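Local coordinates for IPT/TIG domain-containing protein BACOVA_02650 (Bacteroides ovatus, PDB 5E7H), which binds polysaccharide at the cell surface and probably captures xyloglucan before its import into the periplasm for degradation, at residues V8-P13 and Q163-V168; S17-T22 and I54-P59; G127-S132 and S244-E249. All coordinates share one frame; numbering follows the deposited sequence.

Interaction 1 of 3, residues V8-P13 and Q163-V168; sequences VSSTMP and QFECFV
The carboxylate of E165 carries the M12 carbonyl oxygen above one face, M12 O standing 3.6 Å from E165 CD, while the hydroxyl of S10 comes close to the carboxylate plane and meets OE1. T11 comes to the edge of the Q163 amide, CG2 near its plane beside OE1 and NE2, OG1 off the plane near OE1; the two side chains cross at about a right angle. This is a domain junction: an ST turn in the loop after strand 4-8 of the IPT/TIG domain docks on strand 160-168 of the xyloglucan-binding domain. S10 OG, anti to its backbone N (chi1 175°), gives its proton to the syn lone pair of E165 OE1 at 2.6 Å. S10 OG also accepts from M12 N of its own loop at 2.9 Å, which closes the turn. E165 bends at chi2 (63°), which swings CD out of an extended course, and its second oxygen, OE2, forms a salt bridge with R256. T11 OG1 lies 2.9 Å from Q163 OE1, a possible hydrogen bond whose proton has another acceptor in reach; R256 NE bonds to both oxygens. All the touching residues are buried, so the charge of E165 is probably balanced here largely by R256. An alanine in place of E165 would probably leave the S10 hydroxyl without its short bond to this carboxylate and the R256 guanidinium without this ionic mate. The end of M12 leads away from strand 160-168, and the side chain touches N254 and R256; P13 packs on V19 of its own domain. T11 CG2 completes the approach to Q163, 4.1 Å from NE2.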
ATOM      1  N   VAL A   8       4.795  -0.673  11.809  1.00 20.19           N
ATOM      2  CA  VAL A   8       3.403  -0.264  11.656  1.00 19.18           C
ATOM      3  C   VAL A   8       2.855  -0.980  10.426  1.00 19.08           C
ATOM      4  O   VAL A   8       3.550  -1.113   9.416  1.00 19.16           O
ATOM      5  CB  VAL A   8       3.265   1.256  11.506  1.00 18.51           C
ATOM      6  CG1 VAL A   8       1.814   1.666  11.427  1.00 19.66           C
ATOM      7  CG2 VAL A   8       3.928   1.967  12.688  1.00 22.52           C
ATOM      8  N   SER A   9       1.613  -1.453  10.514  1.00 16.77           N
ATOM      9  CA  SER A   9       1.040  -2.301   9.473  1.00 15.97           C
ATOM     10  C   SER A   9       0.981  -1.637   8.100  1.00 16.18           C
ATOM     11  O   SER A   9       1.146  -2.306   7.057  1.00 16.22           O
ATOM     12  CB  SER A   9      -0.363  -2.754   9.902  1.00 17.34           C
ATOM     13  OG  SER A   9      -1.185  -1.639  10.202  1.00 18.45           O
ATOM     14  N   SER A  10       0.769  -0.324   8.061  1.00 15.52           N
ATOM     15  CA  SER A  10       0.728   0.410   6.803  1.00 14.89           C
ATOM     16  C   SER A  10       1.039   1.881   7.031  1.00 16.09           C
ATOM     17  O   SER A  10       0.792   2.389   8.124  1.00 17.92           O
ATOM     18  CB  SER A  10      -0.637   0.270   6.147  1.00 15.17           C
ATOM     19  OG  SER A  10      -0.717   1.062   4.980  1.00 14.67           O
ATOM     20  N   THR A  11       1.592   2.536   6.018  1.00 16.51           N
ATOM     21  CA  THR A  11       1.748   3.996   6.041  1.00 16.06           C
ATOM     22  C   THR A  11       0.476   4.711   5.575  1.00 15.57           C
ATOM     23  O   THR A  11       0.360   5.914   5.734  1.00 16.36           O
ATOM     24  CB  THR A  11       2.927   4.455   5.161  1.00 16.61           C
ATOM     25  OG1 THR A  11       2.685   4.091   3.804  1.00 18.02           O
ATOM     26  CG2 THR A  11       4.247   3.840   5.619  1.00 21.11           C
ATOM     27  N   MET A  12      -0.487   3.993   4.994  1.00 14.12           N
ATOM     28  CA  MET A  12      -1.705   4.644   4.508  1.00 14.72           C
ATOM     29  C   MET A  12      -2.875   3.675   4.605  1.00 15.11           C
ATOM     30  O   MET A  12      -3.504   3.331   3.604  1.00 17.16           O
ATOM     31  CB  MET A  12      -1.525   5.165   3.082  1.00 15.47           C
ATOM     32  CG  MET A  12      -2.594   6.192   2.704  1.00 15.20           C
ATOM     33  SD  MET A  12      -2.224   7.092   1.175  1.00 17.53           S
ATOM     34  CE  MET A  12      -1.027   8.238   1.797  1.00 19.02           C
ATOM     35  N   PRO A  13      -3.173   3.251   5.831  1.00 13.99           N
ATOM     36  CA  PRO A  13      -4.302   2.334   6.021  1.00 15.14           C
ATOM     37  C   PRO A  13      -5.603   2.983   5.617  1.00 16.94           C
ATOM     38  O   PRO A  13      -5.833   4.166   5.860  1.00 16.71           O
ATOM     39  CB  PRO A  13      -4.260   2.020   7.514  1.00 16.48           C
ATOM     40  CG  PRO A  13      -3.499   3.136   8.137  1.00 17.96           C
ATOM     41  CD  PRO A  13      -2.522   3.607   7.099  1.00 15.51           C
ATOM     42  N   GLN A 163       5.044   1.257  -2.722  1.00 12.73           N
ATOM     43  CA  GLN A 163       4.047   0.729  -1.785  1.00 13.44           C
ATOM     44  C   GLN A 163       2.679   0.925  -2.390  1.00 13.51           C
ATOM     45  O   GLN A 163       2.449   1.860  -3.168  1.00 14.31           O
ATOM     46  CB  GLN A 163       4.085   1.443  -0.432  1.00 18.46           C
ATOM     47  CG  GLN A 163       5.286   1.229   0.399  1.00 24.35           C
ATOM     48  CD  GLN A 163       5.145   1.946   1.736  1.00 20.02           C
ATOM     49  OE1 GLN A 163       4.470   2.980   1.845  1.00 18.43           O
ATOM     50  NE2 GLN A 163       5.780   1.402   2.745  1.00 21.47           N
ATOM     51  N   PHE A 164       1.737   0.090  -1.978  1.00 12.46           N
ATOM     52  CA  PHE A 164       0.341   0.279  -2.373  1.00 12.17           C
ATOM     53  C   PHE A 164      -0.501  -0.527  -1.423  1.00 13.11           C
ATOM     54  O   PHE A 164       0.007  -1.431  -0.772  1.00 14.83           O
ATOM     55  CB  PHE A 164       0.069  -0.143  -3.831  1.00 13.29           C
ATOM     56  CG  PHE A 164       0.560  -1.520  -4.200  1.00 14.43           C
ATOM     57  CD1 PHE A 164       1.865  -1.724  -4.655  1.00 15.16           C
ATOM     58  CD2 PHE A 164      -0.291  -2.618  -4.136  1.00 15.55           C
ATOM     59  CE1 PHE A 164       2.313  -3.001  -5.011  1.00 16.71           C
ATOM     60  CE2 PHE A 164       0.153  -3.881  -4.504  1.00 17.69           C
ATOM     61  CZ  PHE A 164       1.444  -4.071  -4.921  1.00 15.60           C
ATOM     62  N   GLU A 165      -1.775  -0.205  -1.370  1.00 11.47           N
ATOM     63  CA  GLU A 165      -2.714  -0.988  -0.580  1.00 12.53           C
ATOM     64  C   GLU A 165      -3.352  -1.993  -1.503  1.00 13.52           C
ATOM     65  O   GLU A 165      -3.628  -1.697  -2.670  1.00 12.19           O
ATOM     66  CB  GLU A 165      -3.760  -0.096   0.056  1.00 12.79           C
ATOM     67  CG  GLU A 165      -3.869  -0.244   1.562  1.00 17.51           C
ATOM     68  CD  GLU A 165      -2.603   0.143   2.316  1.00 20.23           C
ATOM     69  OE1 GLU A 165      -2.508  -0.208   3.505  1.00 20.43           O
ATOM     70  OE2 GLU A 165      -1.733   0.826   1.749  1.00 20.59           O
ATOM     71  N   CYS A 166      -3.610  -3.179  -0.971  1.00 11.90           N
ATOM     72  CA  CYS A 166      -4.174  -4.276  -1.754  1.00 13.06           C
ATOM     73  C   CYS A 166      -5.178  -5.053  -0.912  1.00 14.89           C
ATOM     74  O   CYS A 166      -4.952  -5.279   0.280  1.00 14.12           O
ATOM     75  CB  CYS A 166      -3.064  -5.177  -2.223  1.00 13.61           C
ATOM     76  SG  CYS A 166      -3.577  -6.497  -3.348  1.00 15.83           S
ATOM     77  N   PHE A 167      -6.291  -5.444  -1.525  1.00 13.09           N
ATOM     78  CA  PHE A 167      -7.275  -6.312  -0.893  1.00 13.68           C
ATOM     79  C   PHE A 167      -7.445  -7.544  -1.756  1.00 13.96           C
ATOM     80  O   PHE A 167      -7.793  -7.425  -2.922  1.00 14.79           O
ATOM     81  CB  PHE A 167      -8.615  -5.579  -0.726  1.00 13.33           C
ATOM     82  CG  PHE A 167      -9.714  -6.419  -0.092  1.00 13.37           C
ATOM     83  CD1 PHE A 167     -10.325  -7.453  -0.798  1.00 15.69           C
ATOM     84  CD2 PHE A 167     -10.171  -6.128   1.182  1.00 15.81           C
ATOM     85  CE1 PHE A 167     -11.345  -8.221  -0.209  1.00 17.58           C
ATOM     86  CE2 PHE A 167     -11.206  -6.884   1.760  1.00 17.49           C
ATOM     87  CZ  PHE A 167     -11.779  -7.920   1.051  1.00 16.71           C
ATOM     88  N   VAL A 168      -7.187  -8.711  -1.175  1.00 12.89           N
ATOM     89  CA  VAL A 168      -7.388  -9.990  -1.860  1.00 13.79           C
ATOM     90  C   VAL A 168      -8.548 -10.729  -1.184  1.00 15.44           C
ATOM     91  O   VAL A 168      -8.504 -10.988   0.030  1.00 16.00           O
ATOM     92  CB  VAL A 168      -6.119 -10.856  -1.816  1.00 14.45           C
ATOM     93  CG1 VAL A 168      -6.390 -12.260  -2.415  1.00 16.40           C
ATOM     94  CG2 VAL A 168      -4.950 -10.146  -2.515  1.00 15.57           C
TER

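Interaction 2 of 3, residues S17-T22 and I54-P59; sequences STVTIT and ISFVLP
V19 and F56 form a hydrogen-bonded pair in an antiparallel sheet of the IPT/TIG domain, an immunoglobulin-like β-sandwich. V19 N donates to F56 O at 2.8 Å, and F56 N returns the bond to V19 O. The I21–I54 pair repeats this exchange, with I21 N 2.8 Å from I54 O. Beyond the regular pairing, L58 N reaches S17 O at 3.0 Å with an N-H...O angle of 166°, extending the ladder into the loop after strand 53-57. Carbonyls of the ladder also take weaker CA-H...O contacts, the shortest from S55 CA to V19 O at 3.1 Å. T20 and S55, between the bonded pairs, use their backbone groups outward: T20 joins S9 on one flank, through its backbone and through S9 OG, and S55 bonds to T46 on the other, so this pair of strands lies inside the sheet. S17 OG bonds to V14 O. V19, I21, I54 and F56 share the inner face, from which I54 reaches V32 and F56 meets V32, I34 and I40 of the second sheet. CG of F56 sits between backbone N and carbonyl carbon (chi1 55°), and its side chain runs side by side with V19. V19 CB makes a CH-pi contact over one ring face, offset toward the rim, 4.1 Å from the centroid of the F56 ring, while I21 CD1 approaches the edge, 4.1 Å from F56 CE2.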
ATOM      1  N   SER A  17     -10.357   0.598   8.544  1.00 17.52           N
ATOM      2  CA  SER A  17      -9.600  -0.647   8.644  1.00 15.51           C
ATOM      3  C   SER A  17      -8.706  -0.624   9.878  1.00 17.97           C
ATOM      4  O   SER A  17      -8.538   0.412  10.532  1.00 17.92           O
ATOM      5  CB  SER A  17      -8.778  -0.887   7.386  1.00 16.97           C
ATOM      6  OG  SER A  17      -7.615  -0.061   7.362  1.00 18.76           O
ATOM      7  N   THR A  18      -8.162  -1.790  10.222  1.00 16.98           N
ATOM      8  CA  THR A  18      -7.369  -1.945  11.437  1.00 17.41           C
ATOM      9  C   THR A  18      -5.926  -1.557  11.179  1.00 18.38           C
ATOM     10  O   THR A  18      -5.329  -1.966  10.178  1.00 20.03           O
ATOM     11  CB  THR A  18      -7.425  -3.383  11.956  1.00 20.69           C
ATOM     12  OG1 THR A  18      -8.789  -3.724  12.224  1.00 23.08           O
ATOM     13  CG2 THR A  18      -6.619  -3.537  13.252  1.00 22.43           C
ATOM     14  N   VAL A  19      -5.395  -0.760  12.088  1.00 16.75           N
ATOM     15  CA  VAL A  19      -3.981  -0.401  12.130  1.00 17.41           C
ATOM     16  C   VAL A  19      -3.350  -1.183  13.264  1.00 18.39           C
ATOM     17  O   VAL A  19      -3.895  -1.212  14.356  1.00 20.00           O
ATOM     18  CB  VAL A  19      -3.785   1.107  12.385  1.00 18.08           C
ATOM     19  CG1 VAL A  19      -2.301   1.494  12.280  1.00 19.85           C
ATOM     20  CG2 VAL A  19      -4.604   1.912  11.406  1.00 19.31           C
ATOM     21  N   THR A  20      -2.212  -1.815  12.991  1.00 16.73           N
ATOM     22  CA  THR A  20      -1.506  -2.596  14.000  1.00 17.52           C
ATOM     23  C   THR A  20      -0.097  -2.054  14.139  1.00 18.41           C
ATOM     24  O   THR A  20       0.558  -1.779  13.142  1.00 20.12           O
ATOM     25  CB  THR A  20      -1.463  -4.091  13.631  1.00 22.59           C
ATOM     26  OG1 THR A  20      -2.795  -4.573  13.433  1.00 24.96           O
ATOM     27  CG2 THR A  20      -0.831  -4.893  14.740  1.00 21.48           C
ATOM     28  N   ILE A  21       0.337  -1.876  15.376  1.00 19.79           N
ATOM     29  CA  ILE A  21       1.671  -1.376  15.687  1.00 20.23           C
ATOM     30  C   ILE A  21       2.362  -2.392  16.571  1.00 21.91           C
ATOM     31  O   ILE A  21       1.849  -2.750  17.603  1.00 23.79           O
ATOM     32  CB  ILE A  21       1.627  -0.028  16.409  1.00 21.63           C
ATOM     33  CG1 ILE A  21       0.879   0.998  15.559  1.00 22.99           C
ATOM     34  CG2 ILE A  21       3.049   0.449  16.730  1.00 25.80           C
ATOM     35  CD1 ILE A  21       0.627   2.305  16.282  1.00 27.48           C
ATOM     36  N   THR A  22       3.535  -2.856  16.152  1.00 22.16           N
ATOM     37  CA  THR A  22       4.320  -3.762  16.994  1.00 23.86           C
ATOM     38  C   THR A  22       5.465  -3.007  17.652  1.00 24.27           C
ATOM     39  O   THR A  22       5.953  -2.001  17.132  1.00 25.94           O
ATOM     40  CB  THR A  22       4.891  -4.932  16.190  1.00 35.21           C
ATOM     41  OG1 THR A  22       5.805  -4.428  15.222  1.00 34.99           O
ATOM     42  CG2 THR A  22       3.793  -5.678  15.467  1.00 45.06           C
ATOM     43  N   ILE A  54      -0.205  -3.059  19.666  1.00 25.97           N
ATOM     44  CA  ILE A  54      -1.493  -2.411  19.825  1.00 28.30           C
ATOM     45  C   ILE A  54      -2.179  -2.331  18.468  1.00 23.69           C
ATOM     46  O   ILE A  54      -1.536  -2.320  17.401  1.00 24.31           O
ATOM     47  CB  ILE A  54      -1.385  -1.007  20.441  1.00 28.96           C
ATOM     48  CG1 ILE A  54      -0.597  -0.067  19.542  1.00 26.69           C
ATOM     49  CG2 ILE A  54      -0.729  -1.084  21.833  1.00 29.54           C
ATOM     50  CD1 ILE A  54      -0.596   1.383  20.023  1.00 32.93           C
ATOM     51  N   SER A  55      -3.504  -2.302  18.511  1.00 23.60           N
ATOM     52  CA  SER A  55      -4.278  -2.124  17.298  1.00 19.28           C
ATOM     53  C   SER A  55      -5.530  -1.311  17.546  1.00 20.67           C
ATOM     54  O   SER A  55      -6.016  -1.223  18.665  1.00 22.73           O
ATOM     55  CB  SER A  55      -4.655  -3.471  16.680  1.00 25.85           C
ATOM     56  OG  SER A  55      -5.479  -4.216  17.567  1.00 30.34           O
ATOM     57  N   PHE A  56      -6.036  -0.720  16.470  1.00 21.01           N
ATOM     58  CA  PHE A  56      -7.223   0.121  16.526  1.00 21.67           C
ATOM     59  C   PHE A  56      -7.700   0.342  15.112  1.00 18.42           C
ATOM     60  O   PHE A  56      -6.921   0.230  14.160  1.00 18.46           O
ATOM     61  CB  PHE A  56      -6.926   1.463  17.184  1.00 21.10           C
ATOM     62  CG  PHE A  56      -5.798   2.201  16.529  1.00 21.24           C
ATOM     63  CD1 PHE A  56      -6.026   3.037  15.453  1.00 21.49           C
ATOM     64  CD2 PHE A  56      -4.501   2.046  17.005  1.00 27.19           C
ATOM     65  CE1 PHE A  56      -4.967   3.701  14.843  1.00 24.92           C
ATOM     66  CE2 PHE A  56      -3.447   2.706  16.396  1.00 24.56           C
ATOM     67  CZ  PHE A  56      -3.683   3.529  15.328  1.00 24.30           C
ATOM     68  N   VAL A  57      -8.974   0.683  14.983  1.00 18.28           N
ATOM     69  CA  VAL A  57      -9.539   1.052  13.707  1.00 15.72           C
ATOM     70  C   VAL A  57      -9.273   2.533  13.425  1.00 17.19           C
ATOM     71  O   VAL A  57      -9.488   3.360  14.321  1.00 20.08           O
ATOM     72  CB  VAL A  57     -11.037   0.774  13.718  1.00 19.05           C
ATOM     73  CG1 VAL A  57     -11.675   1.248  12.433  1.00 19.75           C
ATOM     74  CG2 VAL A  57     -11.295  -0.722  13.920  1.00 23.44           C
ATOM     75  N   LEU A  58      -8.806   2.860  12.216  1.00 17.26           N
ATOM     76  CA  LEU A  58      -8.555   4.252  11.834  1.00 16.56           C
ATOM     77  C   LEU A  58      -9.922   4.949  11.624  1.00 18.81           C
ATOM     78  O   LEU A  58     -10.649   4.582  10.703  1.00 19.34           O
ATOM     79  CB  LEU A  58      -7.686   4.332  10.576  1.00 16.20           C
ATOM     80  CG  LEU A  58      -7.279   5.754  10.174  1.00 17.69           C
ATOM     81  CD1 LEU A  58      -6.305   6.343  11.168  1.00 19.17           C
ATOM     82  CD2 LEU A  58      -6.688   5.754   8.785  1.00 18.80           C
ATOM     83  N   PRO A  59     -10.273   5.940  12.459  1.00 16.99           N
ATOM     84  CA  PRO A  59     -11.636   6.478  12.376  1.00 21.31           C
ATOM     85  C   PRO A  59     -11.863   7.529  11.284  1.00 27.53           C
ATOM     86  O   PRO A  59     -13.013   7.772  10.896  1.00 29.41           O
ATOM     87  CB  PRO A  59     -11.845   7.090  13.752  1.00 25.81           C
ATOM     88  CG  PRO A  59     -10.499   7.473  14.218  1.00 25.93           C
ATOM     89  CD  PRO A  59      -9.555   6.452  13.642  1.00 17.53           C
TER

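Interaction 3 of 3, residues G127-S132 and S244-E249; sequences GTVSAS and SQATIE. With ACT (acetate ion), chain H.
V129 and A246 exchange two backbone hydrogen bonds, V129 N to A246 O at 2.8 Å and A246 N to V129 O at 3.0 Å. G127 and I248 do likewise, G127 N lying 2.9 Å from I248 O, which makes this a short antiparallel ladder at the start of strand 246-259 in the xyloglucan-binding domain. Between them T128 and T247 form a non-hydrogen-bonded pair whose side chains are joined instead by a hydroxyl–hydroxyl bond: OG1 of T128 lies 2.9 Å from OG1 of T247, and either may donate. T128 N points outward and donates to OXT of an acetate ion at 3.0 Å, probably a guest from the crystallisation liquor. The chain turns a corner at G127, where phi of 125° would jam a CB against the preceding carbonyl oxygen. Past the ladder, S130 O and S244 O both accept from ND2 of N240, which ties the two loop ends together. A131 CB leans on the backbone of S244, 3.7 Å from its N. On the inner face V129 and I248 pack against W136 of the facing sheet, with V129 CG1 4.5 Å from A246 CB. The ladder is therefore two-sided: threonine hydroxyls pair on the exposed face, V129 and I248 are buried on the other, and backbone bonds supply most of the specific polar pairing.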
ATOM      1  N   GLY A 127     -12.730 -11.421 -11.449  1.00 17.59           N
ATOM      2  CA  GLY A 127     -13.393 -12.263 -12.403  1.00 20.63           C
ATOM      3  C   GLY A 127     -12.694 -13.575 -12.648  1.00 18.37           C
ATOM      4  O   GLY A 127     -11.729 -13.927 -11.973  1.00 17.67           O
ATOM      5  N   THR A 128     -13.171 -14.264 -13.671  1.00 18.22           N
ATOM      6  CA  THR A 128     -12.695 -15.597 -13.995  1.00 19.13           C
ATOM      7  C   THR A 128     -11.728 -15.536 -15.175  1.00 21.27           C
ATOM      8  O   THR A 128     -12.011 -14.859 -16.168  1.00 23.27           O
ATOM      9  CB  THR A 128     -13.852 -16.514 -14.329  1.00 25.01           C
ATOM     10  OG1 THR A 128     -14.849 -16.427 -13.305  1.00 26.73           O
ATOM     11  CG2 THR A 128     -13.376 -17.922 -14.401  1.00 27.65           C
ATOM     12  N   VAL A 129     -10.602 -16.238 -15.048  1.00 19.97           N
ATOM     13  CA  VAL A 129      -9.586 -16.283 -16.105  1.00 19.88           C
ATOM     14  C   VAL A 129      -9.255 -17.731 -16.452  1.00 21.28           C
ATOM     15  O   VAL A 129      -9.119 -18.577 -15.577  1.00 21.37           O
ATOM     16  CB  VAL A 129      -8.301 -15.489 -15.691  1.00 19.28           C
ATOM     17  CG1 VAL A 129      -7.697 -15.996 -14.389  1.00 20.97           C
ATOM     18  CG2 VAL A 129      -7.255 -15.494 -16.832  1.00 20.21           C
ATOM     19  N   SER A 130      -9.165 -18.016 -17.745  1.00 22.14           N
ATOM     20  CA  SER A 130      -8.846 -19.368 -18.188  1.00 23.53           C
ATOM     21  C   SER A 130      -7.435 -19.778 -17.775  1.00 23.41           C
ATOM     22  O   SER A 130      -6.618 -18.941 -17.393  1.00 22.30           O
ATOM     23  CB  SER A 130      -8.967 -19.491 -19.713  1.00 24.69           C
ATOM     24  OG  SER A 130      -7.800 -18.962 -20.324  1.00 24.41           O
ATOM     25  N   ALA A 131      -7.143 -21.073 -17.872  1.00 24.68           N
ATOM     26  CA  ALA A 131      -5.779 -21.565 -17.741  1.00 24.96           C
ATOM     27  C   ALA A 131      -4.878 -20.910 -18.790  1.00 25.59           C
ATOM     28  O   ALA A 131      -5.362 -20.477 -19.836  1.00 25.15           O
ATOM     29  CB  ALA A 131      -5.738 -23.106 -17.902  1.00 26.69           C
ATOM     30  N   SER A 132      -3.573 -20.878 -18.504  1.00 24.60           N
ATOM     31  CA  SER A 132      -2.524 -20.429 -19.442  1.00 24.73           C
ATOM     32  C   SER A 132      -2.985 -19.265 -20.315  1.00 24.18           C
ATOM     33  O   SER A 132      -3.056 -19.370 -21.538  1.00 26.92           O
ATOM     34  CB  SER A 132      -2.052 -21.604 -20.304  1.00 28.60           C
ATOM     35  OG  SER A 132      -1.594 -22.668 -19.483  1.00 28.03           O
ATOM     36  N   SER A 244      -4.884 -24.251 -14.508  1.00 29.16           N
ATOM     37  CA  SER A 244      -6.320 -24.240 -14.249  1.00 27.38           C
ATOM     38  C   SER A 244      -6.914 -22.851 -14.311  1.00 24.65           C
ATOM     39  O   SER A 244      -6.296 -21.847 -13.928  1.00 24.49           O
ATOM     40  CB  SER A 244      -6.626 -24.834 -12.872  1.00 29.87           C
ATOM     41  OG  SER A 244      -8.000 -24.665 -12.525  1.00 34.60           O
ATOM     42  N   GLN A 245      -8.153 -22.817 -14.762  1.00 24.94           N
ATOM     43  CA  GLN A 245      -9.013 -21.657 -14.606  1.00 23.78           C
ATOM     44  C   GLN A 245      -9.015 -21.224 -13.142  1.00 23.20           C
ATOM     45  O   GLN A 245      -8.867 -22.052 -12.247  1.00 25.79           O
ATOM     46  CB  GLN A 245     -10.429 -22.010 -15.079  1.00 24.63           C
ATOM     47  CG  GLN A 245     -11.449 -20.894 -15.010  1.00 24.21           C
ATOM     48  CD  GLN A 245     -12.858 -21.346 -15.413  1.00 26.01           C
ATOM     49  OE1 GLN A 245     -13.824 -20.639 -15.136  1.00 28.66           O
ATOM     50  NE2 GLN A 245     -12.985 -22.514 -16.039  1.00 29.59           N
ATOM     51  N   ALA A 246      -9.176 -19.931 -12.917  1.00 21.37           N
ATOM     52  CA  ALA A 246      -9.261 -19.399 -11.567  1.00 20.38           C
ATOM     53  C   ALA A 246     -10.146 -18.181 -11.550  1.00 19.46           C
ATOM     54  O   ALA A 246     -10.242 -17.467 -12.539  1.00 21.65           O
ATOM     55  CB  ALA A 246      -7.877 -19.026 -11.068  1.00 26.89           C
ATOM     56  N   THR A 247     -10.736 -17.892 -10.398  1.00 20.65           N
ATOM     57  CA  THR A 247     -11.512 -16.683 -10.231  1.00 19.84           C
ATOM     58  C   THR A 247     -10.836 -15.930  -9.108  1.00 22.87           C
ATOM     59  O   THR A 247     -10.492 -16.515  -8.081  1.00 28.54           O
ATOM     60  CB  THR A 247     -12.991 -17.019  -9.945  1.00 20.88           C
ATOM     61  OG1 THR A 247     -13.543 -17.685 -11.097  1.00 27.16           O
ATOM     62  CG2 THR A 247     -13.794 -15.777  -9.636  1.00 23.75           C
ATOM     63  N   ILE A 248     -10.575 -14.648  -9.328  1.00 18.09           N
ATOM     64  CA  ILE A 248      -9.909 -13.850  -8.307  1.00 16.80           C
ATOM     65  C   ILE A 248     -10.683 -12.558  -8.098  1.00 17.66           C
ATOM     66  O   ILE A 248     -11.531 -12.192  -8.906  1.00 17.58           O
ATOM     67  CB  ILE A 248      -8.433 -13.554  -8.668  1.00 20.00           C
ATOM     68  CG1 ILE A 248      -8.310 -12.480  -9.773  1.00 18.81           C
ATOM     69  CG2 ILE A 248      -7.716 -14.859  -9.081  1.00 23.42           C
ATOM     70  CD1 ILE A 248      -6.874 -12.056 -10.104  1.00 21.44           C
ATOM     71  N   GLU A 249     -10.403 -11.882  -6.988  1.00 16.69           N
ATOM     72  CA  GLU A 249     -11.015 -10.591  -6.693  1.00 14.38           C
ATOM     73  C   GLU A 249      -9.995  -9.792  -5.908  1.00 14.25           C
ATOM     74  O   GLU A 249      -9.781 -10.052  -4.714  1.00 15.96           O
ATOM     75  CB  GLU A 249     -12.330 -10.764  -5.932  1.00 17.30           C
ATOM     76  CG  GLU A 249     -13.038  -9.466  -5.676  1.00 16.68           C
ATOM     77  CD  GLU A 249     -14.340  -9.618  -4.916  1.00 20.26           C
ATOM     78  OE1 GLU A 249     -14.730 -10.761  -4.555  1.00 21.96           O
ATOM     79  OE2 GLU A 249     -14.979  -8.575  -4.693  1.00 19.37           O
TER
HETATM   80  C   ACT H 507     -15.827 -11.951 -15.105  1.00 42.50           C
HETATM   81  O   ACT H 507     -16.418 -11.187 -14.296  1.00 56.93           O
HETATM   82  OXT ACT H 507     -15.740 -13.183 -14.861  1.00 39.76           O
HETATM   83  CH3 ACT H 507     -15.215 -11.385 -16.363  1.00 54.62           C

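In the fold
This chain is the C-terminal part of a longer surface lipoprotein. Interaction 2 lies in its IPT/TIG domain and interaction 3 in its xyloglucan-binding domain, their centres 33 Å apart; interaction 1 joins the two domains. Interaction 1 is 12 Å from interaction 2, centre to centre, and touches it where P13 packs on L58. Along the chain, interaction 2 is nested within the loop that interaction 1 closes, whereas interactions 1 and 3 cross. Those two, 25 Å apart between centres, reach the same sheet through neighbouring strands 160-168 and 246-259. Interaction 1 thus ties the IPT/TIG domain directly to a sheet of the domain that bears the xyloglucan-binding family assignment.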